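Local coordinates for titin (Homo sapiens, PDB 2J8H), which is a giant elastic protein of muscle, represented here by two tandem immunoglobulin domains of its A-band part in a rigid conformation, at residues 35-40 / 78-83; 5-10 / 24-29. All coordinates share one frame; numbering follows the deposited sequence.

Interaction 1 of 2, residues 35-40 / 78-83; sequences IVKWYR and QVRATN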
ATOM      1  N   ILE A  35      26.689 -18.497 -13.301  1.00 49.80           N
ATOM      2  CA  ILE A  35      25.304 -18.365 -13.676  1.00 49.63           C
ATOM      3  C   ILE A  35      24.481 -18.761 -12.462  1.00 48.96           C
ATOM      4  O   ILE A  35      24.783 -19.748 -11.778  1.00 48.42           O
ATOM      5  CB  ILE A  35      24.991 -19.275 -14.865  1.00 50.31           C
ATOM      6  CG1 ILE A  35      25.823 -18.824 -16.071  1.00 50.46           C
ATOM      7  CG2 ILE A  35      23.495 -19.294 -15.151  1.00 49.79           C
ATOM      8  CD1 ILE A  35      25.591 -19.669 -17.276  1.00 52.43           C
ATOM      9  N   VAL A  36      23.451 -17.973 -12.174  1.00 48.33           N
ATOM     10  CA  VAL A  36      22.718 -18.112 -10.950  1.00 47.62           C
ATOM     11  C   VAL A  36      21.300 -18.535 -11.236  1.00 48.10           C
ATOM     12  O   VAL A  36      20.687 -18.073 -12.189  1.00 47.51           O
ATOM     13  CB  VAL A  36      22.748 -16.813 -10.176  1.00 47.41           C
ATOM     14  CG1 VAL A  36      21.706 -16.820  -9.045  1.00 46.23           C
ATOM     15  CG2 VAL A  36      24.184 -16.581  -9.655  1.00 47.91           C
ATOM     16  N   LYS A  37      20.802 -19.462 -10.424  1.00 48.26           N
ATOM     17  CA  LYS A  37      19.425 -19.887 -10.477  1.00 47.63           C
ATOM     18  C   LYS A  37      18.883 -19.762  -9.061  1.00 47.24           C
ATOM     19  O   LYS A  37      19.634 -19.847  -8.083  1.00 46.65           O
ATOM     20  CB  LYS A  37      19.323 -21.332 -10.973  1.00 48.02           C
ATOM     21  CG  LYS A  37      19.668 -21.562 -12.432  1.00 48.80           C
ATOM     22  CD  LYS A  37      19.480 -23.049 -12.884  1.00 48.83           C
ATOM     23  CE  LYS A  37      20.617 -24.006 -12.460  1.00 52.24           C
ATOM     24  NZ  LYS A  37      20.518 -25.477 -12.996  1.00 50.75           N
ATOM     25  N   TRP A  38      17.579 -19.550  -8.970  1.00 46.87           N
ATOM     26  CA  TRP A  38      16.890 -19.350  -7.714  1.00 47.19           C
ATOM     27  C   TRP A  38      15.824 -20.401  -7.545  1.00 47.05           C
ATOM     28  O   TRP A  38      15.192 -20.813  -8.536  1.00 46.78           O
ATOM     29  CB  TRP A  38      16.199 -17.999  -7.753  1.00 47.43           C
ATOM     30  CG  TRP A  38      17.116 -16.823  -7.729  1.00 46.77           C
ATOM     31  CD1 TRP A  38      17.649 -16.173  -8.802  1.00 46.59           C
ATOM     32  CD2 TRP A  38      17.601 -16.154  -6.573  1.00 46.29           C
ATOM     33  NE1 TRP A  38      18.423 -15.130  -8.382  1.00 45.56           N
ATOM     34  CE2 TRP A  38      18.417 -15.098  -7.015  1.00 47.13           C
ATOM     35  CE3 TRP A  38      17.430 -16.344  -5.198  1.00 47.24           C
ATOM     36  CZ2 TRP A  38      19.039 -14.221  -6.134  1.00 47.22           C
ATOM     37  CZ3 TRP A  38      18.054 -15.472  -4.331  1.00 46.88           C
ATOM     38  CH2 TRP A  38      18.851 -14.422  -4.809  1.00 46.72           C
ATOM     39  N   TYR A  39      15.584 -20.814  -6.302  1.00 47.06           N
ATOM     40  CA  TYR A  39      14.659 -21.905  -6.027  1.00 47.11           C
ATOM     41  C   TYR A  39      13.808 -21.575  -4.821  1.00 47.91           C
ATOM     42  O   TYR A  39      14.292 -20.947  -3.868  1.00 46.88           O
ATOM     43  CB  TYR A  39      15.420 -23.190  -5.698  1.00 46.23           C
ATOM     44  CG  TYR A  39      16.391 -23.594  -6.770  1.00 46.70           C
ATOM     45  CD1 TYR A  39      17.620 -22.961  -6.873  1.00 48.45           C
ATOM     46  CD2 TYR A  39      16.095 -24.618  -7.685  1.00 45.13           C
ATOM     47  CE1 TYR A  39      18.532 -23.311  -7.848  1.00 45.11           C
ATOM     48  CE2 TYR A  39      16.998 -24.942  -8.682  1.00 45.30           C
ATOM     49  CZ  TYR A  39      18.215 -24.294  -8.733  1.00 45.55           C
ATOM     50  OH  TYR A  39      19.142 -24.589  -9.693  1.00 46.61           O
ATOM     51  N   ARG A  40      12.569 -22.060  -4.844  1.00 48.30           N
ATOM     52  CA  ARG A  40      11.701 -22.044  -3.684  1.00 49.01           C
ATOM     53  C   ARG A  40      11.546 -23.500  -3.276  1.00 48.94           C
ATOM     54  O   ARG A  40      11.059 -24.324  -4.048  1.00 47.56           O
ATOM     55  CB  ARG A  40      10.347 -21.437  -4.062  1.00 49.28           C
ATOM     56  CG  ARG A  40       9.319 -21.365  -2.940  1.00 50.40           C
ATOM     57  CD  ARG A  40       7.969 -21.077  -3.565  1.00 51.68           C
ATOM     58  NE  ARG A  40       6.848 -21.159  -2.645  1.00 55.19           N
ATOM     59  CZ  ARG A  40       6.349 -22.281  -2.146  1.00 58.61           C
ATOM     60  NH1 ARG A  40       6.888 -23.467  -2.440  1.00 60.11           N
ATOM     61  NH2 ARG A  40       5.312 -22.214  -1.304  1.00 58.70           N
ATOM     62  N   GLN A  78      16.629 -21.101  -2.101  1.00 47.88           N
ATOM     63  CA  GLN A  78      18.015 -21.393  -2.426  1.00 47.80           C
ATOM     64  C   GLN A  78      18.440 -20.541  -3.611  1.00 47.03           C
ATOM     65  O   GLN A  78      17.644 -20.211  -4.460  1.00 46.64           O
ATOM     66  CB  GLN A  78      18.199 -22.863  -2.796  1.00 48.54           C
ATOM     67  CG  GLN A  78      17.910 -23.866  -1.706  1.00 50.24           C
ATOM     68  CD  GLN A  78      16.445 -24.265  -1.611  1.00 51.93           C
ATOM     69  OE1 GLN A  78      15.728 -24.292  -2.606  1.00 53.93           O
ATOM     70  NE2 GLN A  78      16.008 -24.622  -0.402  1.00 51.71           N
ATOM     71  N   VAL A  79      19.701 -20.162  -3.622  1.00 46.70           N
ATOM     72  CA  VAL A  79      20.348 -19.542  -4.770  1.00 46.37           C
ATOM     73  C   VAL A  79      21.553 -20.402  -5.088  1.00 46.24           C
ATOM     74  O   VAL A  79      22.269 -20.875  -4.173  1.00 44.42           O
ATOM     75  CB  VAL A  79      20.758 -18.072  -4.502  1.00 46.91           C
ATOM     76  CG1 VAL A  79      21.760 -17.989  -3.400  1.00 45.79           C
ATOM     77  CG2 VAL A  79      21.265 -17.371  -5.806  1.00 45.79           C
ATOM     78  N   ARG A  80      21.717 -20.672  -6.378  1.00 46.18           N
ATOM     79  CA  ARG A  80      22.790 -21.515  -6.842  1.00 46.15           C
ATOM     80  C   ARG A  80      23.660 -20.766  -7.803  1.00 46.22           C
ATOM     81  O   ARG A  80      23.157 -20.096  -8.691  1.00 47.68           O
ATOM     82  CB  ARG A  80      22.208 -22.751  -7.534  1.00 46.04           C
ATOM     83  CG  ARG A  80      23.299 -23.756  -7.941  1.00 45.61           C
ATOM     84  CD  ARG A  80      22.742 -24.911  -8.764  1.00 45.63           C
ATOM     85  NE  ARG A  80      21.814 -25.710  -7.975  1.00 44.00           N
ATOM     86  CZ  ARG A  80      21.170 -26.776  -8.425  1.00 43.76           C
ATOM     87  NH1 ARG A  80      21.371 -27.212  -9.667  1.00 43.36           N
ATOM     88  NH2 ARG A  80      20.337 -27.428  -7.629  1.00 43.35           N
ATOM     89  N   ALA A  81      24.974 -20.917  -7.667  1.00 45.86           N
ATOM     90  CA  ALA A  81      25.924 -20.277  -8.569  1.00 45.25           C
ATOM     91  C   ALA A  81      26.787 -21.360  -9.178  1.00 44.96           C
ATOM     92  O   ALA A  81      27.349 -22.159  -8.449  1.00 44.03           O
ATOM     93  CB  ALA A  81      26.802 -19.259  -7.800  1.00 45.22           C
ATOM     94  N   THR A  82      26.895 -21.371 -10.505  1.00 45.21           N
ATOM     95  CA  THR A  82      27.581 -22.419 -11.226  1.00 45.12           C
ATOM     96  C   THR A  82      28.479 -21.833 -12.313  1.00 45.68           C
ATOM     97  O   THR A  82      28.078 -20.947 -13.067  1.00 45.40           O
ATOM     98  CB  THR A  82      26.550 -23.317 -11.933  1.00 45.36           C
ATOM     99  OG1 THR A  82      25.622 -23.835 -10.978  1.00 45.57           O
ATOM    100  CG2 THR A  82      27.203 -24.471 -12.677  1.00 44.67           C
ATOM    101  N   ASN A  83      29.686 -22.369 -12.414  1.00 45.24           N
ATOM    102  CA  ASN A  83      30.485 -22.189 -13.617  1.00 45.65           C
ATOM    103  C   ASN A  83      31.180 -23.530 -13.882  1.00 45.94           C
ATOM    104  O   ASN A  83      30.865 -24.527 -13.240  1.00 45.20           O
ATOM    105  CB  ASN A  83      31.446 -20.994 -13.497  1.00 45.58           C
ATOM    106  CG  ASN A  83      32.464 -21.160 -12.421  1.00 45.63           C
ATOM    107  OD1 ASN A  83      32.703 -22.262 -11.948  1.00 47.13           O
ATOM    108  ND2 ASN A  83      33.126 -20.052 -12.048  1.00 48.17           N
TER
HETATM  109  O   HOH W   1      23.551 -22.129 -11.221  1.00 34.94           O
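Strands C and F of an I-set immunoglobulin domain pair here, with Trp38 lying against Val79 and the two axes 160° apart in direction and 4.7 Å at closest approach. Six backbone hydrogen bonds join the antiparallel pairs Ile35–Thr82, Lys37–Arg80 and Tyr39–Gln78; Arg80 N to Lys37 O, at 2.8 Å, is among the straighter ones. Val36–Ala81 and Trp38–Val79 are the non-hydrogen-bonded pairs, and their side chains share the face turned into the domain. There Val79 CG2, anti to its backbone N, sits 3.7 Å from the centroid of the six-membered ring of Trp38 and only 4° off its normal, a CH-pi contact over the ring centre. Val36 CG1 presses on the same methyl at 3.3 Å from Val79 CG2, tighter than usual for two carbons. On the other face Tyr39 OH stands over the centre of the Arg80 guanidinium, 3.2 Å from Arg80 CZ, with the ring and guanidinium planes 27° apart. Lys37 NZ lies 3.8 Å from Arg80 NH1, an approach of like charges that is probably mildly unfavourable unless solvent or other groups screen it. A water donates to Ile35 O and also hydrogen-bonds to Thr82 OG1, which has a second partner in Ser87. Tryptophan of strand C packed in the core beside strand F is a hallmark of the immunoglobulin fold.

Interaction 2 of 2, residues 5-10 / 24-29; sequences PHFKEE and LVCKVT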
ATOM      1  N   PRO A   5      32.688 -20.938  -8.196  1.00 48.98           N
ATOM      2  CA  PRO A   5      31.802 -19.937  -7.607  1.00 48.84           C
ATOM      3  C   PRO A   5      31.878 -19.865  -6.087  1.00 48.94           C
ATOM      4  O   PRO A   5      32.101 -20.880  -5.430  1.00 48.12           O
ATOM      5  CB  PRO A   5      30.414 -20.411  -8.020  1.00 48.83           C
ATOM      6  CG  PRO A   5      30.635 -21.373  -9.154  1.00 48.92           C
ATOM      7  CD  PRO A   5      31.922 -22.018  -8.842  1.00 48.21           C
ATOM      8  N   HIS A   6      31.693 -18.662  -5.545  1.00 49.34           N
ATOM      9  CA  HIS A   6      31.681 -18.435  -4.100  1.00 49.26           C
ATOM     10  C   HIS A   6      30.674 -17.333  -3.809  1.00 48.74           C
ATOM     11  O   HIS A   6      30.470 -16.459  -4.631  1.00 48.38           O
ATOM     12  CB  HIS A   6      33.073 -18.036  -3.643  1.00 50.07           C
ATOM     13  CG  HIS A   6      33.212 -17.790  -2.169  1.00 52.11           C
ATOM     14  ND1 HIS A   6      33.262 -18.810  -1.241  1.00 57.62           N
ATOM     15  CD2 HIS A   6      33.424 -16.644  -1.474  1.00 55.84           C
ATOM     16  CE1 HIS A   6      33.444 -18.300  -0.032  1.00 57.26           C
ATOM     17  NE2 HIS A   6      33.555 -16.988  -0.146  1.00 56.64           N
ATOM     18  N   PHE A   7      30.007 -17.426  -2.665  1.00 48.68           N
ATOM     19  CA  PHE A   7      29.131 -16.353  -2.181  1.00 48.59           C
ATOM     20  C   PHE A   7      29.959 -15.439  -1.304  1.00 48.54           C
ATOM     21  O   PHE A   7      30.276 -15.783  -0.171  1.00 48.99           O
ATOM     22  CB  PHE A   7      27.919 -16.924  -1.445  1.00 48.96           C
ATOM     23  CG  PHE A   7      26.971 -17.597  -2.350  1.00 48.20           C
ATOM     24  CD1 PHE A   7      26.923 -18.967  -2.427  1.00 50.36           C
ATOM     25  CD2 PHE A   7      26.194 -16.859  -3.209  1.00 49.83           C
ATOM     26  CE1 PHE A   7      26.079 -19.601  -3.315  1.00 50.01           C
ATOM     27  CE2 PHE A   7      25.343 -17.474  -4.082  1.00 51.91           C
ATOM     28  CZ  PHE A   7      25.305 -18.875  -4.148  1.00 49.80           C
ATOM     29  N   LYS A   8      30.391 -14.319  -1.881  1.00 48.49           N
ATOM     30  CA  LYS A   8      31.131 -13.285  -1.153  1.00 48.65           C
ATOM     31  C   LYS A   8      30.190 -12.641  -0.138  1.00 48.59           C
ATOM     32  O   LYS A   8      30.576 -12.300   0.968  1.00 48.05           O
ATOM     33  CB  LYS A   8      31.644 -12.238  -2.148  1.00 49.21           C
ATOM     34  CG  LYS A   8      32.487 -11.117  -1.579  1.00 49.53           C
ATOM     35  CD  LYS A   8      33.866 -11.589  -1.293  1.00 52.10           C
ATOM     36  CE  LYS A   8      34.732 -10.487  -0.724  1.00 51.99           C
ATOM     37  NZ  LYS A   8      35.969 -11.069  -0.120  1.00 53.74           N
ATOM     38  N   GLU A   9      28.939 -12.462  -0.540  1.00 49.00           N
ATOM     39  CA  GLU A   9      27.891 -12.040   0.388  1.00 49.30           C
ATOM     40  C   GLU A   9      26.763 -13.061   0.268  1.00 48.82           C
ATOM     41  O   GLU A   9      26.173 -13.211  -0.781  1.00 47.82           O
ATOM     42  CB  GLU A   9      27.444 -10.622   0.065  1.00 49.01           C
ATOM     43  CG  GLU A   9      28.624  -9.645   0.082  1.00 49.68           C
ATOM     44  CD  GLU A   9      28.214  -8.207  -0.155  1.00 50.15           C
ATOM     45  OE1 GLU A   9      27.031  -7.988  -0.461  1.00 51.65           O
ATOM     46  OE2 GLU A   9      29.064  -7.298  -0.037  1.00 52.02           O
ATOM     47  N   GLU A  10      26.540 -13.808   1.340  1.00 49.22           N
ATOM     48  CA  GLU A  10      25.563 -14.899   1.364  1.00 51.05           C
ATOM     49  C   GLU A  10      24.159 -14.340   1.538  1.00 50.94           C
ATOM     50  O   GLU A  10      23.988 -13.220   2.018  1.00 49.92           O
ATOM     51  CB  GLU A  10      25.849 -15.847   2.542  1.00 51.01           C
ATOM     52  CG  GLU A  10      27.211 -16.528   2.516  1.00 52.54           C
ATOM     53  CD  GLU A  10      27.507 -17.269   3.819  1.00 54.72           C
ATOM     54  OE1 GLU A  10      26.555 -17.675   4.532  1.00 60.98           O
ATOM     55  OE2 GLU A  10      28.707 -17.414   4.164  1.00 61.46           O
ATOM     56  N   LEU A  24      15.780 -10.804  -1.841  1.00 47.28           N
ATOM     57  CA  LEU A  24      16.871 -11.644  -1.394  1.00 48.16           C
ATOM     58  C   LEU A  24      18.041 -11.260  -2.271  1.00 48.05           C
ATOM     59  O   LEU A  24      17.892 -11.226  -3.495  1.00 48.21           O
ATOM     60  CB  LEU A  24      16.523 -13.100  -1.638  1.00 48.20           C
ATOM     61  CG  LEU A  24      15.454 -13.745  -0.758  1.00 50.47           C
ATOM     62  CD1 LEU A  24      14.081 -13.172  -0.914  1.00 53.44           C
ATOM     63  CD2 LEU A  24      15.378 -15.171  -1.146  1.00 50.88           C
ATOM     64  N   VAL A  25      19.179 -10.953  -1.659  1.00 47.60           N
ATOM     65  CA  VAL A  25      20.310 -10.382  -2.359  1.00 48.23           C
ATOM     66  C   VAL A  25      21.528 -11.187  -1.977  1.00 48.12           C
ATOM     67  O   VAL A  25      21.667 -11.599  -0.816  1.00 48.73           O
ATOM     68  CB  VAL A  25      20.604  -8.909  -1.929  1.00 49.11           C
ATOM     69  CG1 VAL A  25      21.593  -8.274  -2.921  1.00 50.18           C
ATOM     70  CG2 VAL A  25      19.331  -8.065  -1.817  1.00 51.12           C
ATOM     71  N   CYS A  26      22.438 -11.378  -2.922  1.00 48.04           N
ATOM     72  CA  CYS A  26      23.716 -12.015  -2.609  1.00 47.92           C
ATOM     73  C   CYS A  26      24.744 -11.476  -3.585  1.00 47.95           C
ATOM     74  O   CYS A  26      24.370 -10.785  -4.549  1.00 47.54           O
ATOM     75  CB  CYS A  26      23.590 -13.532  -2.681  1.00 48.12           C
ATOM     76  SG  CYS A  26      23.215 -14.180  -4.274  1.00 50.46           S
ATOM     77  N   LYS A  27      26.023 -11.747  -3.308  1.00 47.10           N
ATOM     78  CA  LYS A  27      27.106 -11.352  -4.182  1.00 47.03           C
ATOM     79  C   LYS A  27      27.972 -12.584  -4.456  1.00 47.32           C
ATOM     80  O   LYS A  27      28.465 -13.234  -3.536  1.00 46.95           O
ATOM     81  CB  LYS A  27      27.944 -10.226  -3.586  1.00 46.64           C
ATOM     82  CG  LYS A  27      29.001  -9.670  -4.513  1.00 46.85           C
ATOM     83  CD  LYS A  27      29.807  -8.636  -3.773  1.00 46.99           C
ATOM     84  CE  LYS A  27      30.817  -7.955  -4.642  1.00 47.86           C
ATOM     85  NZ  LYS A  27      31.371  -6.810  -3.888  1.00 49.56           N
ATOM     86  N   VAL A  28      28.158 -12.857  -5.738  1.00 47.21           N
ATOM     87  CA  VAL A  28      28.824 -14.050  -6.209  1.00 48.01           C
ATOM     88  C   VAL A  28      30.154 -13.676  -6.847  1.00 48.16           C
ATOM     89  O   VAL A  28      30.255 -12.692  -7.575  1.00 47.57           O
ATOM     90  CB  VAL A  28      27.908 -14.759  -7.224  1.00 48.76           C
ATOM     91  CG1 VAL A  28      28.605 -15.933  -7.944  1.00 48.81           C
ATOM     92  CG2 VAL A  28      26.615 -15.216  -6.522  1.00 49.33           C
ATOM     93  N   THR A  29      31.180 -14.468  -6.564  1.00 48.27           N
ATOM     94  CA  THR A  29      32.441 -14.371  -7.286  1.00 48.42           C
ATOM     95  C   THR A  29      32.715 -15.675  -8.025  1.00 48.05           C
ATOM     96  O   THR A  29      32.106 -16.701  -7.753  1.00 47.24           O
ATOM     97  CB  THR A  29      33.604 -14.050  -6.357  1.00 48.87           C
ATOM     98  OG1 THR A  29      33.703 -15.061  -5.353  1.00 50.35           O
ATOM     99  CG2 THR A  29      33.404 -12.668  -5.690  1.00 49.40           C
TER
HETATM  100  O   HOH W   2      23.564 -10.101   1.092  1.00 63.75           O
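Phe7 lies alongside Val28 and beside Cys26 where the first strand of the domain, 6-7, borders strand 22-29. Backbone hydrogen bonds define the pairing. His6 and Thr29 exchange two, the one from Thr29 N to His6 O being 2.9 Å long; further on, Glu9 and Lys27 exchange another two. Between them the register slips by one residue, because Lys8 and Glu9 both face Lys27. Glu9 N reaches Lys27 O at 3.1 Å with a nearly straight N-H...O angle of 170°, whereas Lys8 N, although nearer to that oxygen, makes only a weak bond bent to 122°. This is a classic beta bulge, at the corner where the chain turns. Beyond it a water donates to both Glu10 O and Val25 O.

The apolar contacts belong to the inward face. Phe7 CE2 meets Val28 CG2 at 3.6 Å, the two side chains running side by side. Cys26 SG, set between its own backbone N and carbonyl carbon (chi1 64°), approaches the same ring carbon from an oblique direction, 3.9 Å from Phe7 CE2, as a sulfur-aromatic contact.

Charged and polar side chains occupy the outward face. Glu9 crosses the extended aliphatic stem of Lys27, with Glu9 CB 3.7 Å from Lys27 CB. Their charged ends stay 4.5 Å apart, Glu9 OE2 to Lys27 NZ, too far for a salt bridge, and Lys27 NZ hydrogen-bonds to Tyr61 OH. The chemistry thus implies an edge held by main-chain bonds and apolar burial, with electrostatic attraction probably a modest addition.

In the fold
Interaction 1 and interaction 2 lie in the two facing sheets of the same immunoglobulin domain, their centres about 10 Å apart. The inward faces meet: the ring tip of Phe7 reaches the backbone of strand 76-83, with Phe7 CZ 3.6 Å from Val79 O, while Trp38 abuts strand 22-29. Both contacts combine a buried apolar face with a more polar outer one. They differ in regularity. Residues 35-40 and 78-83 keep an unbroken register, whereas 5-10 contains only the short outermost strand 6-7, its register shifted by a bulge where the chain turns a corner, with more exposed residues. Outside, interaction 1 places two cationic side chains together; interaction 2 sets a carboxylate near an ammonium group without pairing them.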